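Local coordinates for secreted effector protein sseI (Salmonella enterica subsp. enterica serovar Typhimurium, PDB 4G29) that is a secreted virulence effector whose catalytic domain belongs to the cysteine protease superfamily and probably acts through a papain-like Cys-His-Asp triad, at residues Ser50-Glu55 / Tyr92-Ser97; His99-Glu102 / Asn108-Gly111; Asp118-Lys123 / Val164-Pro169; Leu132-Asp137 / Arg153-Glu158. All blocks are in the same frame, centred on the assembly; numbering follows the deposited sequence.

All four contacts lie in one papain-like domain, and contacts 1, 3 and 4 reach its antiparallel sheet. Contact 1 (50-55 / 92-97) contains D95, the presumed triad aspartate, and meets contact 3 (118-123 / 164-169) where W120 NE1 lies 2.9 Å from D95 OD2, although their centres are about 19 Å apart. Contact 2 (99-102 / 108-111) packs L109 against K123 of contact 3, with L109 CD2 3.9 Å from K123 CG. Contact 4 (132-137 / 153-158) is nested within the loop closed by contact 3; V166 N of contact 3 and I133 O of contact 4, 2.8 Å apart, form a probable backbone hydrogen bond. Contacts 1 and 4 lie on opposite sides of the chain's centre.

Contact 1. Residues Ser50-Glu55 / Tyr92-Ser97; sequences SNFMNE and YVFDVS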
loop_
_atom_site.group_PDB
_atom_site.type_symbol
_atom_site.label_atom_id
_atom_site.label_comp_id
_atom_site.label_asym_id
_atom_site.label_seq_id
_atom_site.Cartn_x
_atom_site.Cartn_y
_atom_site.Cartn_z
ATOM N N SER A 50 -11.321 -3.133 3.942
ATOM C CA SER A 50 -11.356 -3.741 5.292
ATOM C C SER A 50 -12.677 -4.473 5.555
ATOM O O SER A 50 -12.684 -5.615 6.060
ATOM C CB SER A 50 -11.153 -2.650 6.352
ATOM O OG SER A 50 -11.283 -3.206 7.650
ATOM N N ASN A 51 -13.816 -3.821 5.255
ATOM C CA ASN A 51 -15.110 -4.496 5.440
ATOM C C ASN A 51 -15.161 -5.815 4.664
ATOM O O ASN A 51 -15.664 -6.813 5.161
ATOM C CB ASN A 51 -16.244 -3.585 4.972
ATOM C CG ASN A 51 -16.460 -2.390 5.886
ATOM O OD1 ASN A 51 -15.863 -2.291 6.978
ATOM N ND2 ASN A 51 -17.300 -1.458 5.444
ATOM N N PHE A 52 -14.690 -5.769 3.426
ATOM C CA PHE A 52 -14.647 -6.937 2.556
ATOM C C PHE A 52 -13.825 -8.071 3.183
ATOM O O PHE A 52 -14.265 -9.221 3.264
ATOM C CB PHE A 52 -14.103 -6.583 1.175
ATOM C CG PHE A 52 -14.077 -7.750 0.240
ATOM C CD1 PHE A 52 -15.214 -8.133 -0.440
ATOM C CD2 PHE A 52 -12.923 -8.519 0.091
ATOM C CE1 PHE A 52 -15.175 -9.242 -1.285
ATOM C CE2 PHE A 52 -12.906 -9.644 -0.719
ATOM C CZ PHE A 52 -14.017 -9.981 -1.416
HETATM N N MSE A 53 -12.611 -7.740 3.583
HETATM C CA MSE A 53 -11.713 -8.711 4.177
HETATM C C MSE A 53 -12.285 -9.335 5.448
HETATM O O MSE A 53 -12.216 -10.576 5.641
HETATM C CB MSE A 53 -10.343 -8.037 4.433
HETATM C CG MSE A 53 -9.612 -7.607 3.150
HETATM SE SE MSE A 53 -7.974 -6.734 3.643
HETATM C CE MSE A 53 -7.093 -8.195 4.436
ATOM N N ASN A 54 -12.922 -8.530 6.276
ATOM C CA ASN A 54 -13.468 -8.981 7.529
ATOM C C ASN A 54 -14.579 -9.965 7.247
ATOM O O ASN A 54 -14.674 -11.021 7.861
ATOM C CB ASN A 54 -13.945 -7.801 8.371
ATOM C CG ASN A 54 -14.720 -8.233 9.561
ATOM O OD1 ASN A 54 -14.160 -8.718 10.537
ATOM N ND2 ASN A 54 -16.032 -8.063 9.496
ATOM N N GLU A 55 -15.394 -9.644 6.259
ATOM C CA GLU A 55 -16.513 -10.516 5.966
ATOM C C GLU A 55 -16.038 -11.849 5.304
ATOM O O GLU A 55 -16.690 -12.866 5.382
ATOM C CB GLU A 55 -17.532 -9.747 5.151
ATOM C CG GLU A 55 -18.916 -10.375 5.246
ATOM C CD GLU A 55 -19.131 -11.390 4.173
ATOM O OE1 GLU A 55 -18.393 -11.295 3.147
ATOM O OE2 GLU A 55 -20.009 -12.276 4.351
ATOM N N TYR A 92 -1.823 -11.094 4.575
ATOM C CA TYR A 92 -2.044 -10.709 3.180
ATOM C C TYR A 92 -2.327 -9.197 3.074
ATOM O O TYR A 92 -2.917 -8.601 3.968
ATOM C CB TYR A 92 -3.221 -11.542 2.630
ATOM C CG TYR A 92 -2.873 -13.004 2.631
ATOM C CD1 TYR A 92 -2.188 -13.583 1.564
ATOM C CD2 TYR A 92 -3.110 -13.775 3.754
ATOM C CE1 TYR A 92 -1.861 -14.925 1.585
ATOM C CE2 TYR A 92 -2.771 -15.083 3.791
ATOM C CZ TYR A 92 -2.136 -15.659 2.698
ATOM O OH TYR A 92 -1.779 -17.001 2.706
ATOM N N VAL A 93 -1.877 -8.617 1.982
ATOM C CA VAL A 93 -2.058 -7.212 1.701
ATOM C C VAL A 93 -2.969 -7.115 0.489
ATOM O O VAL A 93 -2.671 -7.666 -0.560
ATOM C CB VAL A 93 -0.751 -6.498 1.434
ATOM C CG1 VAL A 93 -0.988 -4.995 1.274
ATOM C CG2 VAL A 93 0.243 -6.747 2.602
ATOM N N PHE A 94 -4.100 -6.449 0.679
ATOM C CA PHE A 94 -4.975 -6.012 -0.402
ATOM C C PHE A 94 -4.573 -4.580 -0.753
ATOM O O PHE A 94 -4.703 -3.631 0.069
ATOM C CB PHE A 94 -6.432 -6.088 0.037
ATOM C CG PHE A 94 -7.043 -7.468 0.014
ATOM C CD1 PHE A 94 -6.586 -8.488 0.841
ATOM C CD2 PHE A 94 -8.212 -7.689 -0.730
ATOM C CE1 PHE A 94 -7.214 -9.765 0.847
ATOM C CE2 PHE A 94 -8.840 -8.881 -0.708
ATOM C CZ PHE A 94 -8.331 -9.961 0.059
ATOM N N ASP A 95 -4.077 -4.408 -1.968
ATOM C CA ASP A 95 -3.631 -3.113 -2.442
ATOM C C ASP A 95 -4.172 -2.926 -3.846
ATOM O O ASP A 95 -3.436 -2.985 -4.837
ATOM C CB ASP A 95 -2.092 -3.070 -2.393
ATOM C CG ASP A 95 -1.492 -1.711 -2.770
ATOM O OD1 ASP A 95 -2.242 -0.775 -3.073
ATOM O OD2 ASP A 95 -0.230 -1.624 -2.753
ATOM N N VAL A 96 -5.483 -2.737 -3.901
ATOM C CA VAL A 96 -6.223 -2.716 -5.148
ATOM C C VAL A 96 -6.103 -1.399 -5.952
ATOM O O VAL A 96 -6.658 -1.311 -7.032
ATOM C CB VAL A 96 -7.699 -3.153 -4.985
ATOM C CG1 VAL A 96 -7.823 -4.528 -4.248
ATOM C CG2 VAL A 96 -8.529 -2.126 -4.230
ATOM N N SER A 97 -5.371 -0.417 -5.436
ATOM C CA SER A 97 -5.081 0.807 -6.174
ATOM C C SER A 97 -3.587 1.031 -6.430
ATOM O O SER A 97 -3.185 2.141 -6.787
ATOM C CB SER A 97 -5.696 2.008 -5.495
ATOM O OG SER A 97 -5.122 2.298 -4.247
#
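M53, a selenomethionine on helix 42-55, lies against the ring of F94 on strand 90-95, and most of the 176 Å² buried here belongs to this pair. The CH-pi part is made by its CG, which stands over the middle of one ring face, 3.8 Å from the F94 centroid and only 5° off the ring normal. The selenium provides a Met-aromatic contact from a more slanted position, with SE 3.6 Å from F94 CD1. Beyond it the chain bends at its third torsion (chi3 65°), which brings the methyl to the rim at CD1 and CE1, on the side CG occupies, with M53 CE 3.6 Å from F94 CD1. The two side chains slide past each other in opposite directions.

Apolar packing of a looser kind comes from F52, whose side chain crosses that of F94 at about a right angle; F52 CE2 is 4.1 Å from F94 CE2. F58 adds an edge-to-face neighbour to F94, while V83 and I61 of the sheet pack on M53.

No hydrogen bond joins the two segments. One residue beyond F94, D95 bonds through OD1 to H80, consistent with a Cys-His-Asp triad that would include C42 at the start of the same helix. Between these two segments the hold is dispersion and a Met-aromatic contact, made here by the selenium of the substituted residue, with no directional polar bond.

Contact 2. Residues His99-Glu102 / Asn108-Gly111; sequences HQFE and NLNG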
loop_
_atom_site.group_PDB
_atom_site.type_symbol
_atom_site.label_atom_id
_atom_site.label_comp_id
_atom_site.label_asym_id
_atom_site.label_seq_id
_atom_site.Cartn_x
_atom_site.Cartn_y
_atom_site.Cartn_z
ATOM N N HIS A 99 -1.736 0.234 -8.808
ATOM C CA HIS A 99 -1.510 0.629 -10.184
ATOM C C HIS A 99 -1.733 2.093 -10.467
ATOM O O HIS A 99 -1.455 2.534 -11.622
ATOM C CB HIS A 99 -2.279 -0.201 -11.197
ATOM C CG HIS A 99 -3.724 -0.303 -10.877
ATOM N ND1 HIS A 99 -4.718 0.098 -11.743
ATOM C CD2 HIS A 99 -4.332 -0.663 -9.737
ATOM C CE1 HIS A 99 -5.893 -0.125 -11.163
ATOM N NE2 HIS A 99 -5.678 -0.563 -9.937
ATOM N N GLN A 100 -2.152 2.863 -9.461
ATOM C CA GLN A 100 -2.101 4.325 -9.603
ATOM C C GLN A 100 -0.684 4.841 -9.943
ATOM O O GLN A 100 -0.551 5.926 -10.466
ATOM C CB GLN A 100 -2.689 5.065 -8.419
ATOM C CG GLN A 100 -1.850 5.089 -7.179
ATOM C CD GLN A 100 -2.189 6.201 -6.205
ATOM O OE1 GLN A 100 -2.583 7.302 -6.610
ATOM N NE2 GLN A 100 -1.919 5.964 -4.911
ATOM N N PHE A 101 0.342 4.036 -9.675
ATOM C CA PHE A 101 1.749 4.390 -9.908
ATOM C C PHE A 101 2.333 3.903 -11.236
ATOM O O PHE A 101 3.487 4.248 -11.589
ATOM C CB PHE A 101 2.617 3.892 -8.741
ATOM C CG PHE A 101 2.208 4.460 -7.426
ATOM C CD1 PHE A 101 2.180 5.821 -7.254
ATOM C CD2 PHE A 101 1.823 3.633 -6.388
ATOM C CE1 PHE A 101 1.775 6.395 -6.080
ATOM C CE2 PHE A 101 1.429 4.163 -5.186
ATOM C CZ PHE A 101 1.392 5.536 -5.020
ATOM N N GLU A 102 1.549 3.129 -11.983
ATOM C CA GLU A 102 2.010 2.547 -13.265
ATOM C C GLU A 102 2.664 3.555 -14.190
ATOM O O GLU A 102 3.709 3.262 -14.831
ATOM C CB GLU A 102 0.845 1.894 -14.005
ATOM C CG GLU A 102 1.294 0.959 -15.123
ATOM C CD GLU A 102 0.128 0.441 -15.959
ATOM O OE1 GLU A 102 -0.994 1.000 -15.831
ATOM O OE2 GLU A 102 0.349 -0.516 -16.756
ATOM N N ASN A 108 5.851 -1.494 -13.159
ATOM C CA ASN A 108 5.632 -2.867 -12.718
ATOM C C ASN A 108 4.388 -3.032 -11.842
ATOM O O ASN A 108 3.841 -4.133 -11.722
ATOM C CB ASN A 108 6.880 -3.411 -12.004
ATOM C CG ASN A 108 8.087 -3.622 -12.965
ATOM O OD1 ASN A 108 7.913 -3.904 -14.160
ATOM N ND2 ASN A 108 9.305 -3.488 -12.437
ATOM N N LEU A 109 3.916 -1.925 -11.274
ATOM C CA LEU A 109 2.635 -1.884 -10.575
ATOM C C LEU A 109 1.544 -1.652 -11.603
ATOM O O LEU A 109 1.053 -0.557 -11.797
ATOM C CB LEU A 109 2.614 -0.785 -9.517
ATOM C CG LEU A 109 3.692 -0.948 -8.432
ATOM C CD1 LEU A 109 3.508 0.042 -7.285
ATOM C CD2 LEU A 109 3.724 -2.361 -7.898
ATOM N N ASN A 110 1.208 -2.722 -12.310
ATOM C CA ASN A 110 0.376 -2.631 -13.468
ATOM C C ASN A 110 -1.012 -3.227 -13.281
ATOM O O ASN A 110 -1.748 -3.389 -14.236
ATOM C CB ASN A 110 1.077 -3.303 -14.656
ATOM C CG ASN A 110 1.397 -4.775 -14.424
ATOM O OD1 ASN A 110 0.791 -5.465 -13.593
ATOM N ND2 ASN A 110 2.324 -5.286 -15.229
ATOM N N GLY A 111 -1.374 -3.516 -12.042
ATOM C CA GLY A 111 -2.742 -3.862 -11.722
ATOM C C GLY A 111 -2.972 -3.911 -10.239
ATOM O O GLY A 111 -2.018 -3.826 -9.446
#
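H99 and E102 meet L109, N110 and G111 in a partly buried, mainly van der Waals contact within the connection between strands 90-95 and 113-116. It buries 295 Å² without a hydrogen bond across it. The carbonyl of L109 is the hub: H99 CA approaches L109 O at 3.3 Å in a CA-H...O contact with an angle of 145° at the hydrogen, and E102 CB lies equally near that oxygen. No conventional partner satisfies this buried oxygen.

L109 centres an inverse gamma turn, closed by a weak bond of 3.0 Å from N110 N to N108 O. Beyond it H99 CB sits 3.5 Å from G111 N, and the imidazole comes up to the glycine obliquely, with H99 CD2 3.6 Å from G111 C. Its NE2 is hydrogen-bonded to V96 O.

The first torsion of E102 (chi1 -164°) and its extended chain carry the carboxylate across N110 at a slant; E102 OE2 is 3.6 Å from N110 CB. The carboxylate and amide planes are 80° apart, and N110 OD1 is hydrogen-bonded to N11. L109 CD1 reaches the edge of the F101 ring, 4.1 Å from F101 CD2, while that ring also meets H80 of the presumed triad edge-to-face.

Contact 3. Residues Asp118-Lys123 / Val164-Pro169; sequences DEWVCK and VFVTSP
V166 points its side chain at helix 117-126 and divides its two methyls between V121 and W120, the two residues of 118-123 that it meets. One branch, CG1, faces the helix backbone and V121, standing 3.9 Å from V121 O and 4.2 Å from V121 CG1. The V121 and V166 side chains slide past each other in opposite directions, and on both the touching methyl is CG1. The other branch, CG2, goes to the indole: V166 CG2 is 4.2 Å from W120 CZ3, on the six-membered part of the ring system. Here the side chains cross at about a right angle, and the methyl comes up obliquely.

The indole gets there because CG of W120 is anti to the backbone N (chi1 -180°), which carries the benzo end nearer to V166 than the start of the side chain would suggest. Its pyrrole end serves a different purpose, since NE1 is hydrogen-bonded to OD2 of D95, the likely triad aspartate. I66 and R64 of strand 61-69 and L113 also pack on the indole.

V166 immediately follows the short edge strand 164-165, and the nearest pair of CA atoms, V121 CA and V166 CA, is 6.1 Å apart. Its carbonyl oxygen accepts a hydrogen bond from R125, farther along the same helix. Just 131 Å² is buried between the segments, and no hydrogen bond links them directly. The contact is therefore apolar and modest, with W120 packing at its benzo end and bonding at its NE1, a position consistent with a second-shell residue that helps orient D95.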
loop_
_atom_site.group_PDB
_atom_site.type_symbol
_atom_site.label_atom_id
_atom_site.label_comp_id
_atom_site.label_asym_id
_atom_site.label_seq_id
_atom_site.Cartn_x
_atom_site.Cartn_y
_atom_site.Cartn_z
ATOM N N ASP A 118 4.850 -10.804 2.249
ATOM C CA ASP A 118 6.197 -10.874 1.738
ATOM C C ASP A 118 6.197 -10.640 0.229
ATOM O O ASP A 118 7.158 -10.045 -0.283
ATOM C CB ASP A 118 6.845 -12.223 2.045
ATOM C CG ASP A 118 7.272 -12.363 3.508
ATOM O OD1 ASP A 118 7.189 -11.420 4.318
ATOM O OD2 ASP A 118 7.714 -13.452 3.856
ATOM N N GLU A 119 5.161 -11.129 -0.474
ATOM C CA GLU A 119 5.084 -10.947 -1.915
ATOM C C GLU A 119 4.860 -9.489 -2.226
ATOM O O GLU A 119 5.403 -8.973 -3.207
ATOM C CB GLU A 119 3.991 -11.807 -2.534
ATOM C CG GLU A 119 4.256 -13.262 -2.535
ATOM C CD GLU A 119 3.043 -14.115 -2.839
ATOM O OE1 GLU A 119 1.889 -13.714 -2.593
ATOM O OE2 GLU A 119 3.265 -15.259 -3.310
ATOM N N TRP A 120 4.072 -8.806 -1.377
ATOM C CA TRP A 120 3.762 -7.388 -1.559
ATOM C C TRP A 120 5.072 -6.555 -1.470
ATOM O O TRP A 120 5.393 -5.726 -2.330
ATOM C CB TRP A 120 2.721 -6.945 -0.555
ATOM C CG TRP A 120 2.297 -5.473 -0.647
ATOM C CD1 TRP A 120 1.314 -4.962 -1.437
ATOM C CD2 TRP A 120 2.891 -4.368 0.035
ATOM N NE1 TRP A 120 1.236 -3.610 -1.289
ATOM C CE2 TRP A 120 2.191 -3.214 -0.365
ATOM C CE3 TRP A 120 3.926 -4.233 0.979
ATOM C CZ2 TRP A 120 2.481 -1.998 0.111
ATOM C CZ3 TRP A 120 4.227 -2.975 1.439
ATOM C CH2 TRP A 120 3.502 -1.874 1.013
ATOM N N VAL A 121 5.888 -6.843 -0.467
ATOM C CA VAL A 121 7.138 -6.133 -0.315
ATOM C C VAL A 121 8.050 -6.350 -1.533
ATOM O O VAL A 121 8.709 -5.430 -2.016
ATOM C CB VAL A 121 7.855 -6.593 0.958
ATOM C CG1 VAL A 121 9.298 -6.050 0.948
ATOM C CG2 VAL A 121 7.139 -6.116 2.148
ATOM N N CYS A 122 8.075 -7.602 -2.002
ATOM C CA CYS A 122 8.827 -8.018 -3.158
ATOM C C CYS A 122 8.389 -7.261 -4.379
ATOM O O CYS A 122 9.231 -6.748 -5.118
ATOM C CB CYS A 122 8.678 -9.523 -3.350
ATOM S SG CYS A 122 9.740 -10.413 -2.145
ATOM N N LYS A 123 7.079 -7.118 -4.541
ATOM C CA LYS A 123 6.521 -6.410 -5.700
ATOM C C LYS A 123 6.969 -4.929 -5.739
ATOM O O LYS A 123 7.406 -4.422 -6.788
ATOM C CB LYS A 123 4.996 -6.478 -5.704
ATOM C CG LYS A 123 4.364 -6.079 -7.040
ATOM C CD LYS A 123 4.516 -7.161 -8.082
ATOM C CE LYS A 123 3.890 -6.795 -9.401
ATOM N NZ LYS A 123 4.096 -7.844 -10.479
ATOM N N VAL A 164 8.780 1.068 8.766
ATOM C CA VAL A 164 9.264 -0.177 8.204
ATOM C C VAL A 164 9.714 0.067 6.777
ATOM O O VAL A 164 8.920 0.470 5.935
ATOM C CB VAL A 164 8.214 -1.306 8.253
ATOM C CG1 VAL A 164 8.776 -2.620 7.707
ATOM C CG2 VAL A 164 7.641 -1.468 9.689
ATOM N N PHE A 165 10.991 -0.162 6.480
ATOM C CA PHE A 165 11.527 0.056 5.123
ATOM C C PHE A 165 11.188 -1.092 4.210
ATOM O O PHE A 165 11.361 -2.267 4.560
ATOM C CB PHE A 165 13.028 0.299 5.153
ATOM C CG PHE A 165 13.404 1.515 5.919
ATOM C CD1 PHE A 165 13.305 2.779 5.320
ATOM C CD2 PHE A 165 13.901 1.430 7.210
ATOM C CE1 PHE A 165 13.612 3.896 6.035
ATOM C CE2 PHE A 165 14.258 2.574 7.904
ATOM C CZ PHE A 165 14.082 3.787 7.321
ATOM N N VAL A 166 10.654 -0.721 3.045
ATOM C CA VAL A 166 10.508 -1.589 1.893
ATOM C C VAL A 166 11.756 -1.545 1.024
ATOM O O VAL A 166 12.264 -2.583 0.584
ATOM C CB VAL A 166 9.298 -1.201 1.105
ATOM C CG1 VAL A 166 9.226 -2.045 -0.175
ATOM C CG2 VAL A 166 8.058 -1.453 1.992
ATOM N N THR A 167 12.262 -0.337 0.815
ATOM C CA THR A 167 13.533 -0.071 0.151
ATOM C C THR A 167 14.432 0.796 1.010
ATOM O O THR A 167 13.975 1.389 1.951
ATOM C CB THR A 167 13.341 0.630 -1.230
ATOM O OG1 THR A 167 12.863 1.973 -1.044
ATOM C CG2 THR A 167 12.463 -0.158 -2.152
ATOM N N SER A 168 15.712 0.814 0.687
ATOM C CA SER A 168 16.724 1.638 1.375
ATOM C C SER A 168 17.777 2.050 0.365
ATOM O O SER A 168 18.905 1.544 0.375
ATOM C CB SER A 168 17.353 0.883 2.541
ATOM O OG SER A 168 18.089 1.761 3.377
ATOM N N PRO A 169 17.419 2.961 -0.528
ATOM C CA PRO A 169 18.290 3.302 -1.653
ATOM C C PRO A 169 19.601 3.924 -1.187
ATOM O O PRO A 169 19.674 4.526 -0.081
ATOM C CB PRO A 169 17.506 4.295 -2.465
ATOM C CG PRO A 169 16.268 4.567 -1.749
ATOM C CD PRO A 169 16.107 3.648 -0.594
#

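Contact 4. Residues Leu132-Asp137 / Arg153-Glu158; sequences LIYYTD and RELESE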
loop_
_atom_site.group_PDB
_atom_site.type_symbol
_atom_site.label_atom_id
_atom_site.label_comp_id
_atom_site.label_asym_id
_atom_site.label_seq_id
_atom_site.Cartn_x
_atom_site.Cartn_y
_atom_site.Cartn_z
ATOM N N LEU A 132 12.717 5.682 -2.147
ATOM C CA LEU A 132 12.661 5.283 -0.771
ATOM C C LEU A 132 11.229 5.046 -0.415
ATOM O O LEU A 132 10.379 5.956 -0.529
ATOM C CB LEU A 132 13.200 6.370 0.131
ATOM C CG LEU A 132 13.020 6.185 1.645
ATOM C CD1 LEU A 132 13.768 4.957 2.216
ATOM C CD2 LEU A 132 13.436 7.462 2.427
ATOM N N ILE A 133 10.976 3.837 0.040
ATOM C CA ILE A 133 9.617 3.433 0.399
ATOM C C ILE A 133 9.615 2.866 1.813
ATOM O O ILE A 133 10.383 1.948 2.119
ATOM C CB ILE A 133 9.052 2.404 -0.581
ATOM C CG1 ILE A 133 9.163 2.915 -2.034
ATOM C CG2 ILE A 133 7.589 2.054 -0.173
ATOM C CD1 ILE A 133 8.528 2.002 -3.076
ATOM N N TYR A 134 8.736 3.408 2.652
ATOM C CA TYR A 134 8.504 2.873 4.006
ATOM C C TYR A 134 7.032 3.012 4.406
ATOM O O TYR A 134 6.309 3.816 3.825
ATOM C CB TYR A 134 9.467 3.533 5.007
ATOM C CG TYR A 134 9.338 4.997 5.214
ATOM C CD1 TYR A 134 8.236 5.553 5.925
ATOM C CD2 TYR A 134 10.286 5.856 4.701
ATOM C CE1 TYR A 134 8.167 6.903 6.123
ATOM C CE2 TYR A 134 10.218 7.208 4.916
ATOM C CZ TYR A 134 9.175 7.725 5.602
ATOM O OH TYR A 134 9.117 9.075 5.762
ATOM N N TYR A 135 6.671 2.292 5.451
ATOM C CA TYR A 135 5.311 2.224 5.925
ATOM C C TYR A 135 5.201 2.025 7.427
ATOM O O TYR A 135 6.181 1.658 8.142
ATOM C CB TYR A 135 4.579 1.126 5.148
ATOM C CG TYR A 135 4.952 -0.304 5.552
ATOM C CD1 TYR A 135 4.381 -0.881 6.685
ATOM C CD2 TYR A 135 5.833 -1.066 4.781
ATOM C CE1 TYR A 135 4.669 -2.162 7.045
ATOM C CE2 TYR A 135 6.163 -2.344 5.149
ATOM C CZ TYR A 135 5.571 -2.901 6.254
ATOM O OH TYR A 135 5.931 -4.213 6.551
ATOM N N THR A 136 3.962 2.211 7.906
ATOM C CA THR A 136 3.616 1.873 9.243
ATOM C C THR A 136 2.183 1.291 9.172
ATOM O O THR A 136 1.379 1.784 8.395
ATOM C CB THR A 136 3.601 3.118 10.185
ATOM O OG1 THR A 136 4.847 3.808 10.130
ATOM C CG2 THR A 136 3.206 2.735 11.656
ATOM N N ASP A 137 1.924 0.211 9.913
ATOM C CA ASP A 137 0.575 -0.327 10.109
ATOM C C ASP A 137 -0.128 0.258 11.328
ATOM O O ASP A 137 0.469 0.406 12.423
ATOM C CB ASP A 137 0.619 -1.866 10.192
ATOM C CG ASP A 137 1.070 -2.535 8.915
ATOM O OD1 ASP A 137 0.899 -1.968 7.845
ATOM O OD2 ASP A 137 1.610 -3.667 8.989
ATOM N N ARG A 153 6.540 18.049 4.619
ATOM C CA ARG A 153 7.305 17.281 5.548
ATOM C C ARG A 153 8.770 17.356 5.155
ATOM O O ARG A 153 9.078 17.219 4.004
ATOM C CB ARG A 153 6.807 15.834 5.367
ATOM C CG ARG A 153 7.181 14.942 6.327
ATOM C CD ARG A 153 6.415 13.656 6.177
ATOM N NE ARG A 153 4.980 13.743 6.370
ATOM C CZ ARG A 153 4.299 13.268 7.426
ATOM N NH1 ARG A 153 4.927 12.680 8.440
ATOM N NH2 ARG A 153 2.961 13.371 7.440
ATOM N N GLU A 154 9.670 17.472 6.110
ATOM C CA GLU A 154 11.100 17.454 5.800
ATOM C C GLU A 154 11.691 16.086 6.175
ATOM O O GLU A 154 11.634 15.685 7.331
ATOM C CB GLU A 154 11.770 18.559 6.568
ATOM C CG GLU A 154 13.270 18.658 6.302
ATOM C CD GLU A 154 13.961 19.611 7.257
ATOM O OE1 GLU A 154 13.767 19.425 8.482
ATOM O OE2 GLU A 154 14.716 20.489 6.781
ATOM N N LEU A 155 12.233 15.373 5.186
ATOM C CA LEU A 155 12.660 13.977 5.375
ATOM C C LEU A 155 13.715 13.922 6.497
ATOM O O LEU A 155 13.653 13.098 7.413
ATOM C CB LEU A 155 13.200 13.393 4.062
ATOM C CG LEU A 155 13.817 12.006 4.154
ATOM C CD1 LEU A 155 12.809 10.972 4.675
ATOM C CD2 LEU A 155 14.349 11.618 2.776
ATOM N N GLU A 156 14.650 14.840 6.430
ATOM C CA GLU A 156 15.772 14.853 7.350
ATOM C C GLU A 156 15.332 14.929 8.818
ATOM O O GLU A 156 16.065 14.511 9.701
ATOM C CB GLU A 156 16.703 15.993 6.958
ATOM C CG GLU A 156 17.735 16.462 7.939
ATOM C CD GLU A 156 18.194 17.870 7.573
ATOM O OE1 GLU A 156 18.821 18.007 6.497
ATOM O OE2 GLU A 156 17.879 18.836 8.318
ATOM N N SER A 157 14.160 15.467 9.087
ATOM C CA SER A 157 13.711 15.637 10.461
ATOM C C SER A 157 12.530 14.739 10.793
ATOM O O SER A 157 11.920 14.889 11.844
ATOM C CB SER A 157 13.427 17.125 10.751
ATOM O OG SER A 157 12.317 17.599 10.016
ATOM N N GLU A 158 12.197 13.786 9.920
ATOM C CA GLU A 158 11.173 12.798 10.228
ATOM C C GLU A 158 11.695 11.718 11.138
ATOM O O GLU A 158 12.785 11.219 10.916
ATOM C CB GLU A 158 10.689 12.108 8.942
ATOM C CG GLU A 158 9.741 12.927 8.168
ATOM C CD GLU A 158 8.455 13.178 8.927
ATOM O OE1 GLU A 158 7.633 12.219 9.093
ATOM O OE2 GLU A 158 8.280 14.346 9.339
HETATM O O HOH W 1 7.514 10.023 7.810
#
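L155, which gives up 42 Å² to this contact, touches both L132 and Y134 of strand 132-138 with one methyl, meeting them in directions about at right angles. That methyl, L155 CD1, is 4.2 Å from L132 CD2 and 4.3 Å from Y134 OH. L155 lies in a short 3-10 segment, and its tip comes nearer to the strand than its first bond suggests.

Y134 buries 35 Å² and adds a water-mediated link to its packing. Its side chain points from the strand toward 153-158, and Y134 OH lies 2.8 Å from a water that bridges to E158 OE1. The water stands unusually close to that carboxylate oxygen, so its exact position is less certain. The same hydroxyl is also hydrogen-bonded to NE1 of W69. E158 OE1 is gripped a second time by R153 NH1 at 2.8 Å, in a salt bridge with an N-H...O angle of 157°. The oxygen lies 2° from the guanidinium plane but is approached 42° out of its own carboxylate plane. R153 NH2 makes a further salt bridge with D149, so this charge is shared between two acids.

L132 buries 25 Å² and, like L155, touches W171 of helix 170-176. Leucine packing beside a bridged tyrosine thus joins the loop after helix 141-147 to one face of a strand flanked by 61-69 and 164-165, in the antiparallel sheet of this papain-like fold.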